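Local coordinates for cellulose binding domain-containing protein (Clostridium clariflavum, PDB 4B96), which probably binds cellulose through this calcium-containing family 3b carbohydrate-binding module, one part of a longer membrane protein of a biomass-sensing system, at residues R43-D48 with D120-Q125; L16-I21 with F115-D120; I21-V26 with G105-D110; L7-E12 with S131-M136. All blocks are in the same frame, centred on the assembly; numbering follows the deposited sequence. Where two conformers were deposited one is given.

Contact 1: R43-D48 with D120-Q125; sequences RYYFKD and DWSFLQ. With CA (calcium ion), chain E.
The Tyr44 ring carries Ser122 on one face. Ser122 CB sits almost over the centre, 3.4 Å from the centroid of the Tyr44 ring and 8° off the normal, a CH-pi contact. At the edge of this ring, in its plane, water 1 meets the hydroxyl. The same hydroxyl comes to the edge of the Phe123 ring. The Tyr45 ring has Ser122 OG at its edge. Tyr45 CB packs against Trp121 CB at 3.7 Å; the two side chains run side by side, with their ring planes nearly perpendicular. Tyr44 CG is anti to the backbone N (chi1 -175°), which brings the ring over Ser122; Tyr45 CG is beside its backbone N (chi1 -63°). Asp120 to Phe123 form a type I beta turn laid along strand 40-47 of the CBM3 beta-sandwich. Two hydrogen bonds join turn and strand between Tyr45 and Ser122. Tyr45 N donates to Ser122 OG at 2.8 Å, and Ser122 N donates to a lone pair of Tyr45 O at 3.0 Å. Ser122 OG also bonds to Lys135 O. Asp120 starts the turn and reaches the calcium. Asp120 OD1 binds the calcium at 2.5 Å and accepts from Lys47 N at 2.9 Å, the N-H coming from above the carboxylate plane. Lys47 O binds the same ion at 2.2 Å. Asp120 OD2 accepts from water 3, itself a calcium ligand, and from water 1, which links it to Tyr44 OH. Asn116 and Asp119 supply the remaining protein ligands. Water 2 joins the ion to Asp48 OD1, which also pairs with Arg109.

Contact 2: L16-I21 with F115-D120; sequences LYSKAI and FNQEDD. With CA (calcium ion), chain E.
Phe115 and Ile21 make the tight part of this contact. Ile21 CD1 sits over the centre of the Phe115 ring, 3.7 Å from the centroid, and Ile21 CG1 touches Phe115 CD2 at 3.5 Å. The two side chains cross at about a right angle. Ile21 CG1 lies beside its backbone N (chi1 -76°) and CD1 extends from it in a stretched chain. That methyl also meets Asp120 OD2, tip to tip. Gln117 slides past Ile21 in the opposite sense, and its NE2 bonds to the backbone of Gln13 and Ser15. Strands 17-18 and 115-116 form a short antiparallel ladder. Ser18 and Phe115 are its hydrogen-bonded pair, Tyr17 and Asn116 the non-hydrogen-bonded one. Just past it, Gln117 N donates to Leu16 O in a nearly straight bond of 2.8 Å.

The outer side is looser and faces solvent, with Tyr17 and Glu118 exposed. The Tyr17 ring lies alongside the Asn116 amide, planes 26° apart, with Tyr17 CE1 3.7 Å from Asn116 CB. The Leu16 and Glu118 side chains cross obliquely, Leu16 CD1 touching Glu118 CD. Asn116 OD1 accepts from Glu118 N, which makes an Asx turn at the start of the loop.

Asn116 O binds the calcium at 2.2 Å and Asp119 OD1 binds it at 2.5 Å. Water 2 connects the ion to Asn116 N, and water 4 connects it to Asp119 OD2. Asp119 OD1 and Asp120 OD1 converge at 3.1 Å, so the ion probably offsets their repulsion and keeps both carboxylates ionised.

Contact 3: I21-V26 with G105-D110; sequences IRWDFV and GAITRD
Backbone bonds set the register. Ile21 and Ile107 form an antiparallel hydrogen-bonded pair: Ile21 N donates to Ile107 O nearly along the C=O axis, and Ile107 N returns the bond to Ile21 O, each 3.0 Å long. Arg22 and Ala106 follow as the non-hydrogen-bonded pair. Trp23 N makes only a weak bond to Gly105 O.

Charged groups take over where strand 20-29 breaks. The Arg22 chain bends at chi2 and chi3 to reach Asp24. Arg22 NE donates to Asp24 OD1, and Arg22 NH2 forms a salt bridge with Asp24 OD2 at 2.9 Å. Asp24 OD1 also accepts from Gly105 N at 2.9 Å, from above the carboxylate plane, so two donors grip one oxygen.

On the apolar face, Ile21 and Ile107 lie side by side, Ile21 CB 3.7 Å from Ile107 CG1. Trp23 CG takes the crowded position between the backbone N and carbonyl carbon (chi1 44°), folding the indole over the Gly105 backbone. Gly105 C lies above one face of the Trp23 ring, toward its rim, and Trp23 CZ2 is 3.4 Å from Gly105 CA.

Strands 20-29 and 100-109 are antiparallel neighbours in one sheet of the CBM3 beta-sandwich, the first broken at Trp23 and Asp24.

Contact 4: L7-E12 with S131-M136; sequences LKHYNE and SYWDKM
His9 and Trp133 both hold CG anti to the backbone N (chi1 164° and -176°), so their side chains run side by side in the same direction. Met136 CG is anti to the carbonyl carbon (chi1 -72°) and the chain bends at chi3, crossing His9 at about a right angle. The segments pair strand 5-9 with the short outer strand 131-132, at one margin of a sheet of the beta-sandwich. His9 and Ser131 are the antiparallel hydrogen-bonded pair. His9 N donates to Ser131 O at 2.9 Å, and Ser131 N donates back to His9 O. Trp133 N extends the pairing to Leu7 O at 3.2 Å.

Inside, the His9 and Trp133 rings are near parallel but slid apart. His9 CD2 touches Trp133 CD1 at 3.4 Å. His9 ND1 bonds to Asp24 O, and Trp133 NE1 to Ser122 O, which helps hold both rings in place.

On the outer side, the extended Lys8 chain crosses the Tyr132 ring obliquely. Lys8 CE lies over the Tyr132 ring face, 3.9 Å from its centroid; NZ is farther off, at most a weak cation-pi attraction. Tyr132 OH bonds to Glu28. Met136 SD lies over one His9 face, 3.8 Å from the ring centroid, while the backbone Asn11 N lies over the opposite face.

In the fold
Contacts 1 and 3 are buried; contacts 2 and 4 are partly buried and reach the surface. Contacts 1 and 2 share Asp120 and the calcium, and both add calcium ligands and water to their strand and apolar packing. Contacts 3 and 4 lie in the same sheet and rely on strand pairing, with strand 5-9 next to strand 20-29. Contact 3 combines an apolar inner face with a charged cluster at the strand break, whereas contact 4 sets aromatic and sulfur packing inside and a lysine-tyrosine pair outside. Ile21 belongs to contacts 2 and 3 and also packs on Tyr44 of contact 1, on the opposing sheet. Contacts 2 and 4 barely touch.

Contact 1: R43-D48 with D120-Q125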
# COMPACT_ATOMS: atom_id res chain seq x y z
N ARG A 43 4.05 -7.45 -9.05
CA ARG A 43 5.39 -6.96 -9.37
C ARG A 43 6.38 -7.14 -8.25
O ARG A 43 6.05 -6.83 -7.11
CB ARG A 43 5.36 -5.47 -9.74
CG ARG A 43 4.64 -5.25 -11.10
CD ARG A 43 4.54 -3.76 -11.43
NE ARG A 43 3.72 -3.68 -12.64
CZ ARG A 43 3.32 -2.55 -13.22
NH1 ARG A 43 3.64 -1.39 -12.70
NH2 ARG A 43 2.57 -2.60 -14.31
N TYR A 44 7.58 -7.60 -8.60
CA TYR A 44 8.72 -7.70 -7.69
C TYR A 44 9.76 -6.70 -8.20
O TYR A 44 10.26 -6.82 -9.33
CB TYR A 44 9.27 -9.12 -7.71
CG TYR A 44 10.39 -9.32 -6.67
CD1 TYR A 44 11.70 -8.87 -6.92
CD2 TYR A 44 10.11 -9.93 -5.42
CE1 TYR A 44 12.70 -9.02 -5.94
CE2 TYR A 44 11.10 -10.09 -4.42
CZ TYR A 44 12.40 -9.65 -4.70
OH TYR A 44 13.39 -9.76 -3.75
N TYR A 45 10.07 -5.70 -7.41
CA TYR A 45 10.99 -4.64 -7.84
C TYR A 45 12.40 -4.96 -7.45
O TYR A 45 12.67 -5.31 -6.28
CB TYR A 45 10.63 -3.34 -7.16
CG TYR A 45 9.25 -2.92 -7.57
CD1 TYR A 45 9.08 -2.11 -8.70
CD2 TYR A 45 8.14 -3.30 -6.83
CE1 TYR A 45 7.85 -1.75 -9.11
CE2 TYR A 45 6.85 -2.88 -7.21
CZ TYR A 45 6.72 -2.14 -8.35
OH TYR A 45 5.49 -1.73 -8.79
N PHE A 46 13.32 -4.81 -8.41
CA PHE A 46 14.72 -5.06 -8.14
C PHE A 46 15.62 -4.16 -8.97
O PHE A 46 15.18 -3.52 -9.97
CB PHE A 46 15.04 -6.55 -8.32
CG PHE A 46 14.94 -7.01 -9.75
CD1 PHE A 46 13.69 -7.32 -10.34
CD2 PHE A 46 16.11 -7.19 -10.53
CE1 PHE A 46 13.58 -7.78 -11.67
CE2 PHE A 46 16.00 -7.66 -11.87
CZ PHE A 46 14.76 -7.93 -12.45
N LYS A 47 16.86 -4.03 -8.53
CA LYS A 47 17.82 -3.19 -9.25
C LYS A 47 18.90 -4.13 -9.79
O LYS A 47 19.58 -4.79 -9.02
CB LYS A 47 18.45 -2.20 -8.28
CG LYS A 47 19.39 -1.18 -8.96
CD LYS A 47 19.90 -0.16 -7.89
CE LYS A 47 20.69 1.01 -8.51
NZ LYS A 47 21.92 0.52 -9.15
N ASP A 48 19.09 -4.19 -11.10
CA ASP A 48 20.11 -5.08 -11.64
C ASP A 48 20.34 -4.69 -13.10
O ASP A 48 19.43 -4.23 -13.77
CB ASP A 48 19.64 -6.52 -11.55
CG ASP A 48 20.76 -7.49 -11.84
OD1 ASP A 48 21.64 -7.66 -10.95
OD2 ASP A 48 20.76 -8.07 -12.95
N ASP A 120 17.53 -4.03 -3.70
CA ASP A 120 16.30 -4.37 -4.40
C ASP A 120 15.10 -3.98 -3.54
O ASP A 120 14.95 -4.42 -2.36
CB ASP A 120 16.23 -5.89 -4.67
CG ASP A 120 17.29 -6.37 -5.63
OD1 ASP A 120 17.97 -5.55 -6.30
OD2 ASP A 120 17.44 -7.61 -5.75
N TRP A 121 14.22 -3.14 -4.09
CA TRP A 121 13.08 -2.65 -3.29
C TRP A 121 12.27 -3.83 -2.65
O TRP A 121 11.87 -3.75 -1.49
CB TRP A 121 12.16 -1.81 -4.20
CG TRP A 121 10.91 -1.17 -3.53
CD1 TRP A 121 9.60 -1.65 -3.57
CD2 TRP A 121 10.87 0.03 -2.77
NE1 TRP A 121 8.78 -0.79 -2.85
CE2 TRP A 121 9.52 0.25 -2.37
CE3 TRP A 121 11.85 0.97 -2.40
CZ2 TRP A 121 9.12 1.38 -1.64
CZ3 TRP A 121 11.46 2.08 -1.68
CH2 TRP A 121 10.10 2.27 -1.29
N SER A 122 12.02 -4.89 -3.40
CA SER A 122 11.12 -5.94 -2.87
C SER A 122 11.80 -6.94 -1.93
O SER A 122 11.14 -7.85 -1.45
CB SER A 122 10.43 -6.70 -4.04
OG SER A 122 9.52 -5.82 -4.69
N PHE A 123 13.12 -6.81 -1.73
CA PHE A 123 13.91 -7.80 -0.98
C PHE A 123 13.49 -7.86 0.50
O PHE A 123 13.48 -6.83 1.19
CB PHE A 123 15.37 -7.47 -1.09
CG PHE A 123 16.30 -8.42 -0.34
CD1 PHE A 123 16.23 -9.82 -0.53
CD2 PHE A 123 17.25 -7.92 0.49
CE1 PHE A 123 17.13 -10.66 0.15
CE2 PHE A 123 18.15 -8.75 1.14
CZ PHE A 123 18.07 -10.10 0.99
N LEU A 124 13.18 -9.07 0.99
CA LEU A 124 12.66 -9.22 2.37
C LEU A 124 13.58 -10.12 3.18
O LEU A 124 13.78 -11.28 2.84
CB LEU A 124 11.20 -9.74 2.36
CG LEU A 124 10.48 -10.09 3.68
CD1 LEU A 124 10.62 -8.97 4.67
CD2 LEU A 124 8.93 -10.41 3.46
N GLN A 125 14.16 -9.58 4.24
CA GLN A 125 15.05 -10.34 5.12
C GLN A 125 14.50 -10.41 6.52
O GLN A 125 13.69 -9.58 6.90
CB GLN A 125 16.36 -9.59 5.30
CG GLN A 125 17.28 -9.76 4.22
CD GLN A 125 18.58 -9.10 4.57
OE1 GLN A 125 18.61 -7.90 4.86
NE2 GLN A 125 19.66 -9.88 4.55
CA CA E . 20.29 -5.71 -7.10
O HOH W 1 15.90 -9.32 -4.27
O HOH W 2 21.87 -7.06 -8.47
O HOH W 3 19.15 -7.68 -7.73
O HOH W 4 22.26 -4.12 -7.71

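Contact 2: L16-I21 with F115-D120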
# COMPACT_ATOMS: atom_id res chain seq x y z
N LEU A 16 22.76 -11.61 0.77
CA LEU A 16 22.77 -10.42 -0.08
C LEU A 16 23.18 -10.82 -1.52
O LEU A 16 22.62 -10.34 -2.49
CB LEU A 16 23.76 -9.38 0.48
CG LEU A 16 23.36 -8.76 1.83
CD1 LEU A 16 24.18 -7.52 2.05
CD2 LEU A 16 21.83 -8.44 1.79
N TYR A 17 24.18 -11.69 -1.66
CA TYR A 17 24.57 -12.17 -2.99
C TYR A 17 23.97 -13.54 -3.30
O TYR A 17 24.19 -14.49 -2.55
CB TYR A 17 26.09 -12.21 -3.10
CG TYR A 17 26.68 -10.81 -3.02
CD1 TYR A 17 26.73 -10.01 -4.14
CD2 TYR A 17 27.15 -10.29 -1.82
CE1 TYR A 17 27.27 -8.71 -4.10
CE2 TYR A 17 27.69 -8.98 -1.76
CZ TYR A 17 27.74 -8.20 -2.91
OH TYR A 17 28.24 -6.92 -2.88
N SER A 18 23.24 -13.66 -4.39
CA SER A 18 22.54 -14.91 -4.65
C SER A 18 22.41 -15.12 -6.16
O SER A 18 22.18 -14.16 -6.88
CB SER A 18 21.15 -14.85 -4.00
OG SER A 18 20.39 -16.00 -4.34
N LYS A 19 22.48 -16.36 -6.62
CA LYS A 19 22.26 -16.65 -8.04
C LYS A 19 20.79 -16.59 -8.42
O LYS A 19 20.46 -16.46 -9.61
CB LYS A 19 22.87 -17.97 -8.43
CG LYS A 19 24.38 -17.86 -8.42
CD LYS A 19 25.09 -19.11 -8.94
CE LYS A 19 26.59 -19.00 -8.77
NZ LYS A 19 27.21 -20.16 -9.49
N ALA A 20 19.90 -16.66 -7.43
CA ALA A 20 18.49 -16.64 -7.73
C ALA A 20 17.81 -15.63 -6.82
O ALA A 20 18.16 -15.47 -5.64
CB ALA A 20 17.87 -18.05 -7.56
N ILE A 21 16.83 -14.92 -7.37
CA ILE A 21 15.97 -14.11 -6.57
C ILE A 21 14.63 -14.87 -6.45
O ILE A 21 14.10 -15.32 -7.48
CB ILE A 21 15.76 -12.72 -7.22
CG1 ILE A 21 17.03 -11.87 -7.01
CG2 ILE A 21 14.51 -12.00 -6.57
CD1 ILE A 21 16.98 -10.51 -7.81
N PHE A 115 23.15 -12.04 -8.37
CA PHE A 115 22.55 -10.74 -8.04
C PHE A 115 23.12 -10.21 -6.71
O PHE A 115 23.60 -10.99 -5.88
CB PHE A 115 21.04 -10.89 -7.81
CG PHE A 115 20.29 -11.35 -9.00
CD1 PHE A 115 20.01 -10.48 -10.04
CD2 PHE A 115 19.79 -12.66 -9.05
CE1 PHE A 115 19.25 -10.90 -11.17
CE2 PHE A 115 19.04 -13.10 -10.16
CZ PHE A 115 18.76 -12.22 -11.24
N ASN A 116 23.02 -8.89 -6.52
CA ASN A 116 23.19 -8.27 -5.22
C ASN A 116 21.81 -7.77 -4.82
O ASN A 116 21.29 -6.81 -5.42
CB ASN A 116 24.17 -7.08 -5.34
CG ASN A 116 24.23 -6.23 -4.05
OD1 ASN A 116 23.75 -6.64 -2.98
ND2 ASN A 116 24.81 -5.03 -4.15
N GLN A 117 21.19 -8.41 -3.85
CA GLN A 117 19.83 -8.13 -3.51
C GLN A 117 19.69 -6.93 -2.59
O GLN A 117 18.56 -6.49 -2.32
CB GLN A 117 19.25 -9.33 -2.79
CG GLN A 117 19.32 -10.61 -3.60
CD GLN A 117 18.38 -11.70 -3.02
OE1 GLN A 117 17.20 -11.67 -3.30
NE2 GLN A 117 18.91 -12.61 -2.22
N GLU A 118 20.81 -6.44 -2.10
CA GLU A 118 20.78 -5.43 -1.04
C GLU A 118 20.03 -4.15 -1.42
O GLU A 118 19.46 -3.49 -0.56
CB GLU A 118 22.17 -5.07 -0.56
CG GLU A 118 22.12 -4.26 0.76
CD GLU A 118 23.50 -3.95 1.34
OE1 GLU A 118 24.48 -3.80 0.54
OE2 GLU A 118 23.59 -3.85 2.60
N ASP A 119 20.04 -3.80 -2.71
CA ASP A 119 19.43 -2.56 -3.16
C ASP A 119 18.12 -2.84 -3.89
O ASP A 119 17.62 -1.97 -4.64
CB ASP A 119 20.45 -1.84 -4.06
CG ASP A 119 20.99 -2.75 -5.21
OD1 ASP A 119 20.46 -3.89 -5.47
OD2 ASP A 119 21.97 -2.30 -5.88
N ASP A 120 17.53 -4.03 -3.70
CA ASP A 120 16.30 -4.37 -4.40
C ASP A 120 15.10 -3.98 -3.54
O ASP A 120 14.95 -4.42 -2.36
CB ASP A 120 16.23 -5.89 -4.67
CG ASP A 120 17.29 -6.37 -5.63
OD1 ASP A 120 17.97 -5.55 -6.30
OD2 ASP A 120 17.44 -7.61 -5.75
CA CA E . 20.29 -5.71 -7.10
O HOH W 2 21.87 -7.06 -8.47
O HOH W 4 22.26 -4.12 -7.71
O HOH W 3 19.15 -7.68 -7.73

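Contact 3: I21-V26 with G105-D110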
# COMPACT_ATOMS: atom_id res chain seq x y z
N ILE A 21 16.83 -14.92 -7.37
CA ILE A 21 15.97 -14.11 -6.57
C ILE A 21 14.63 -14.87 -6.45
O ILE A 21 14.10 -15.32 -7.48
CB ILE A 21 15.76 -12.72 -7.22
CG1 ILE A 21 17.03 -11.87 -7.01
CG2 ILE A 21 14.51 -12.00 -6.57
CD1 ILE A 21 16.98 -10.51 -7.81
N ARG A 22 14.12 -15.07 -5.24
CA ARG A 22 12.83 -15.78 -5.10
C ARG A 22 11.71 -14.80 -4.92
O ARG A 22 11.71 -14.01 -3.95
CB ARG A 22 12.88 -16.79 -3.95
CG ARG A 22 13.93 -17.87 -4.25
CD ARG A 22 13.39 -18.86 -5.35
NE ARG A 22 12.16 -19.56 -4.94
CZ ARG A 22 12.16 -20.66 -4.22
NH1 ARG A 22 13.31 -21.21 -3.84
NH2 ARG A 22 11.00 -21.22 -3.85
N TRP A 23 10.78 -14.78 -5.86
CA TRP A 23 9.67 -13.82 -5.75
C TRP A 23 8.42 -14.43 -5.11
O TRP A 23 7.34 -13.82 -5.14
CB TRP A 23 9.38 -13.26 -7.13
CG TRP A 23 9.36 -14.33 -8.26
CD1 TRP A 23 10.39 -14.66 -9.15
CD2 TRP A 23 8.26 -15.19 -8.58
NE1 TRP A 23 9.96 -15.65 -10.02
CE2 TRP A 23 8.67 -16.01 -9.67
CE3 TRP A 23 6.97 -15.35 -8.05
CZ2 TRP A 23 7.81 -16.97 -10.23
CZ3 TRP A 23 6.11 -16.29 -8.61
CH2 TRP A 23 6.55 -17.10 -9.70
N ASP A 24 8.53 -15.64 -4.54
CA ASP A 24 7.34 -16.40 -4.08
C ASP A 24 6.30 -15.57 -3.34
O ASP A 24 6.63 -14.86 -2.33
CB ASP A 24 7.73 -17.44 -3.05
CG ASP A 24 8.71 -18.48 -3.60
OD1 ASP A 24 9.31 -18.24 -4.70
OD2 ASP A 24 8.88 -19.50 -2.91
N PHE A 25 5.05 -15.72 -3.73
CA PHE A 25 3.98 -14.99 -3.07
C PHE A 25 2.72 -15.82 -2.93
O PHE A 25 2.55 -16.86 -3.61
CB PHE A 25 3.68 -13.68 -3.78
CG PHE A 25 3.24 -13.83 -5.22
CD1 PHE A 25 1.88 -14.00 -5.53
CD2 PHE A 25 4.18 -13.69 -6.27
CE1 PHE A 25 1.45 -14.12 -6.86
CE2 PHE A 25 3.76 -13.77 -7.62
CZ PHE A 25 2.39 -14.03 -7.91
N VAL A 26 1.88 -15.36 -2.01
CA VAL A 26 0.54 -15.91 -1.84
C VAL A 26 -0.43 -14.74 -1.96
O VAL A 26 -0.29 -13.72 -1.29
CB VAL A 26 0.36 -16.53 -0.44
CG1 VAL A 26 -1.08 -17.11 -0.28
CG2 VAL A 26 1.42 -17.61 -0.21
N GLY A 105 8.51 -19.20 -7.32
CA GLY A 105 9.44 -19.35 -8.43
C GLY A 105 10.61 -18.42 -8.25
O GLY A 105 10.77 -17.79 -7.20
N ALA A 106 11.43 -18.33 -9.29
CA ALA A 106 12.68 -17.61 -9.21
C ALA A 106 12.90 -16.80 -10.49
O ALA A 106 12.32 -17.10 -11.56
CB ALA A 106 13.84 -18.64 -9.02
N ILE A 107 13.79 -15.81 -10.40
CA ILE A 107 14.48 -15.33 -11.61
C ILE A 107 16.01 -15.49 -11.43
O ILE A 107 16.51 -15.44 -10.30
CB ILE A 107 14.18 -13.83 -11.89
CG1 ILE A 107 14.49 -12.97 -10.65
CG2 ILE A 107 12.74 -13.67 -12.39
CD1 ILE A 107 14.36 -11.44 -10.91
N THR A 108 16.72 -15.70 -12.53
CA THR A 108 18.16 -15.93 -12.50
C THR A 108 18.70 -15.16 -13.69
O THR A 108 17.96 -14.89 -14.64
CB THR A 108 18.45 -17.46 -12.70
OG1 THR A 108 17.73 -17.93 -13.87
CG2 THR A 108 17.95 -18.27 -11.48
N ARG A 109 19.97 -14.79 -13.66
CA ARG A 109 20.63 -14.25 -14.84
C ARG A 109 20.93 -15.44 -15.75
O ARG A 109 21.37 -16.52 -15.28
CB ARG A 109 21.96 -13.57 -14.48
CG ARG A 109 21.77 -12.36 -13.58
CD ARG A 109 23.17 -11.81 -13.32
NE ARG A 109 23.10 -10.49 -12.70
CZ ARG A 109 24.18 -9.73 -12.51
NH1 ARG A 109 25.39 -10.20 -12.85
NH2 ARG A 109 24.06 -8.50 -11.98
N ASP A 110 20.76 -15.23 -17.04
CA ASP A 110 21.02 -16.29 -18.00
C ASP A 110 22.47 -16.77 -17.93
O ASP A 110 22.75 -17.92 -18.28
CB ASP A 110 20.76 -15.79 -19.42
CG ASP A 110 20.84 -16.90 -20.44
OD1 ASP A 110 19.99 -17.83 -20.44
OD2 ASP A 110 21.75 -16.86 -21.26

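Contact 4: L7-E12 with S131-M136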
# COMPACT_ATOMS: atom_id res chain seq x y z
N LEU A 7 -1.37 -9.65 -0.02
CA LEU A 7 -0.28 -10.46 -0.56
C LEU A 7 0.71 -10.81 0.57
O LEU A 7 1.08 -9.93 1.39
CB LEU A 7 0.46 -9.64 -1.64
CG LEU A 7 1.71 -10.35 -2.20
CD1 LEU A 7 1.95 -10.03 -3.65
CD2 LEU A 7 2.98 -9.94 -1.43
N LYS A 8 1.21 -12.04 0.57
CA LYS A 8 2.31 -12.42 1.47
C LYS A 8 3.47 -12.89 0.60
O LYS A 8 3.26 -13.30 -0.52
CB LYS A 8 1.90 -13.61 2.37
CG LYS A 8 0.75 -13.34 3.33
CD LYS A 8 0.53 -14.61 4.23
CE LYS A 8 -0.48 -14.36 5.33
NZ LYS A 8 -0.62 -15.57 6.20
N HIS A 9 4.70 -12.78 1.12
CA HIS A 9 5.87 -13.12 0.32
C HIS A 9 6.82 -13.84 1.24
O HIS A 9 6.83 -13.58 2.47
CB HIS A 9 6.51 -11.83 -0.19
CG HIS A 9 7.91 -11.97 -0.70
ND1 HIS A 9 8.24 -12.84 -1.73
CD2 HIS A 9 9.06 -11.31 -0.38
CE1 HIS A 9 9.54 -12.71 -2.01
NE2 HIS A 9 10.06 -11.80 -1.19
N TYR A 10 7.62 -14.73 0.67
CA TYR A 10 8.70 -15.31 1.42
C TYR A 10 9.87 -15.45 0.50
O TYR A 10 9.74 -15.90 -0.63
CB TYR A 10 8.34 -16.71 2.00
CG TYR A 10 9.55 -17.29 2.73
CD1 TYR A 10 10.20 -16.53 3.71
CD2 TYR A 10 10.07 -18.55 2.41
CE1 TYR A 10 11.31 -17.00 4.37
CE2 TYR A 10 11.19 -19.05 3.09
CZ TYR A 10 11.81 -18.26 4.06
OH TYR A 10 12.93 -18.70 4.74
N ASN A 11 11.05 -15.02 0.92
CA ASN A 11 12.24 -15.17 0.06
C ASN A 11 13.26 -16.15 0.67
O ASN A 11 13.96 -15.82 1.66
CB ASN A 11 12.93 -13.81 -0.16
CG ASN A 11 13.82 -13.77 -1.42
OD1 ASN A 11 14.45 -14.79 -1.79
ND2 ASN A 11 13.87 -12.58 -2.10
N GLU A 12 13.37 -17.33 0.07
CA GLU A 12 14.19 -18.40 0.57
C GLU A 12 15.67 -18.08 0.51
O GLU A 12 16.46 -18.71 1.19
CB GLU A 12 13.95 -19.69 -0.27
CG GLU A 12 12.56 -20.28 -0.08
CD GLU A 12 11.46 -19.62 -0.93
OE1 GLU A 12 11.75 -18.71 -1.73
OE2 GLU A 12 10.29 -20.01 -0.80
N SER A 131 4.87 -13.69 4.88
CA SER A 131 4.41 -12.62 5.74
C SER A 131 3.78 -11.60 4.84
O SER A 131 4.24 -11.46 3.71
CB SER A 131 5.64 -11.93 6.37
OG SER A 131 6.35 -12.86 7.12
N TYR A 132 2.78 -10.85 5.31
CA TYR A 132 2.27 -9.70 4.49
C TYR A 132 3.43 -8.79 4.11
O TYR A 132 4.27 -8.48 4.94
CB TYR A 132 1.25 -8.89 5.29
CG TYR A 132 -0.02 -9.73 5.50
CD1 TYR A 132 -0.73 -10.20 4.37
CD2 TYR A 132 -0.45 -10.09 6.78
CE1 TYR A 132 -1.88 -10.98 4.54
CE2 TYR A 132 -1.62 -10.88 6.96
CZ TYR A 132 -2.32 -11.32 5.82
OH TYR A 132 -3.43 -12.14 5.95
N TRP A 133 3.49 -8.38 2.87
CA TRP A 133 4.68 -7.68 2.46
C TRP A 133 4.22 -6.57 1.56
O TRP A 133 3.72 -6.83 0.45
CB TRP A 133 5.51 -8.64 1.63
CG TRP A 133 6.86 -8.06 1.20
CD1 TRP A 133 7.46 -8.28 -0.01
CD2 TRP A 133 7.80 -7.26 1.98
NE1 TRP A 133 8.71 -7.67 -0.04
CE2 TRP A 133 8.92 -7.02 1.16
CE3 TRP A 133 7.76 -6.68 3.27
CZ2 TRP A 133 10.02 -6.25 1.59
CZ3 TRP A 133 8.84 -5.91 3.71
CH2 TRP A 133 9.96 -5.69 2.87
N ASP A 134 4.40 -5.33 1.99
CA ASP A 134 3.88 -4.22 1.19
C ASP A 134 4.89 -3.62 0.22
O ASP A 134 4.66 -2.49 -0.23
CB ASP A 134 3.38 -3.09 2.10
CG ASP A 134 4.42 -2.64 3.10
OD1 ASP A 134 5.61 -2.93 2.92
OD2 ASP A 134 4.04 -1.97 4.07
N LYS A 135 6.00 -4.33 -0.07
CA LYS A 135 6.98 -3.85 -1.06
C LYS A 135 6.93 -4.66 -2.33
O LYS A 135 7.73 -4.48 -3.25
CB LYS A 135 8.42 -3.76 -0.48
CG LYS A 135 8.45 -2.75 0.72
CD LYS A 135 9.89 -2.59 1.22
CE LYS A 135 10.69 -1.63 0.33
NZ LYS A 135 12.14 -1.75 0.66
N MET A 136 5.93 -5.53 -2.44
CA MET A 136 5.56 -6.05 -3.76
C MET A 136 4.18 -5.51 -4.08
O MET A 136 3.39 -5.32 -3.16
CB MET A 136 5.53 -7.61 -3.77
CG MET A 136 6.97 -8.19 -3.71
SD MET A 136 6.89 -9.98 -3.56
CE MET A 136 6.11 -10.51 -5.08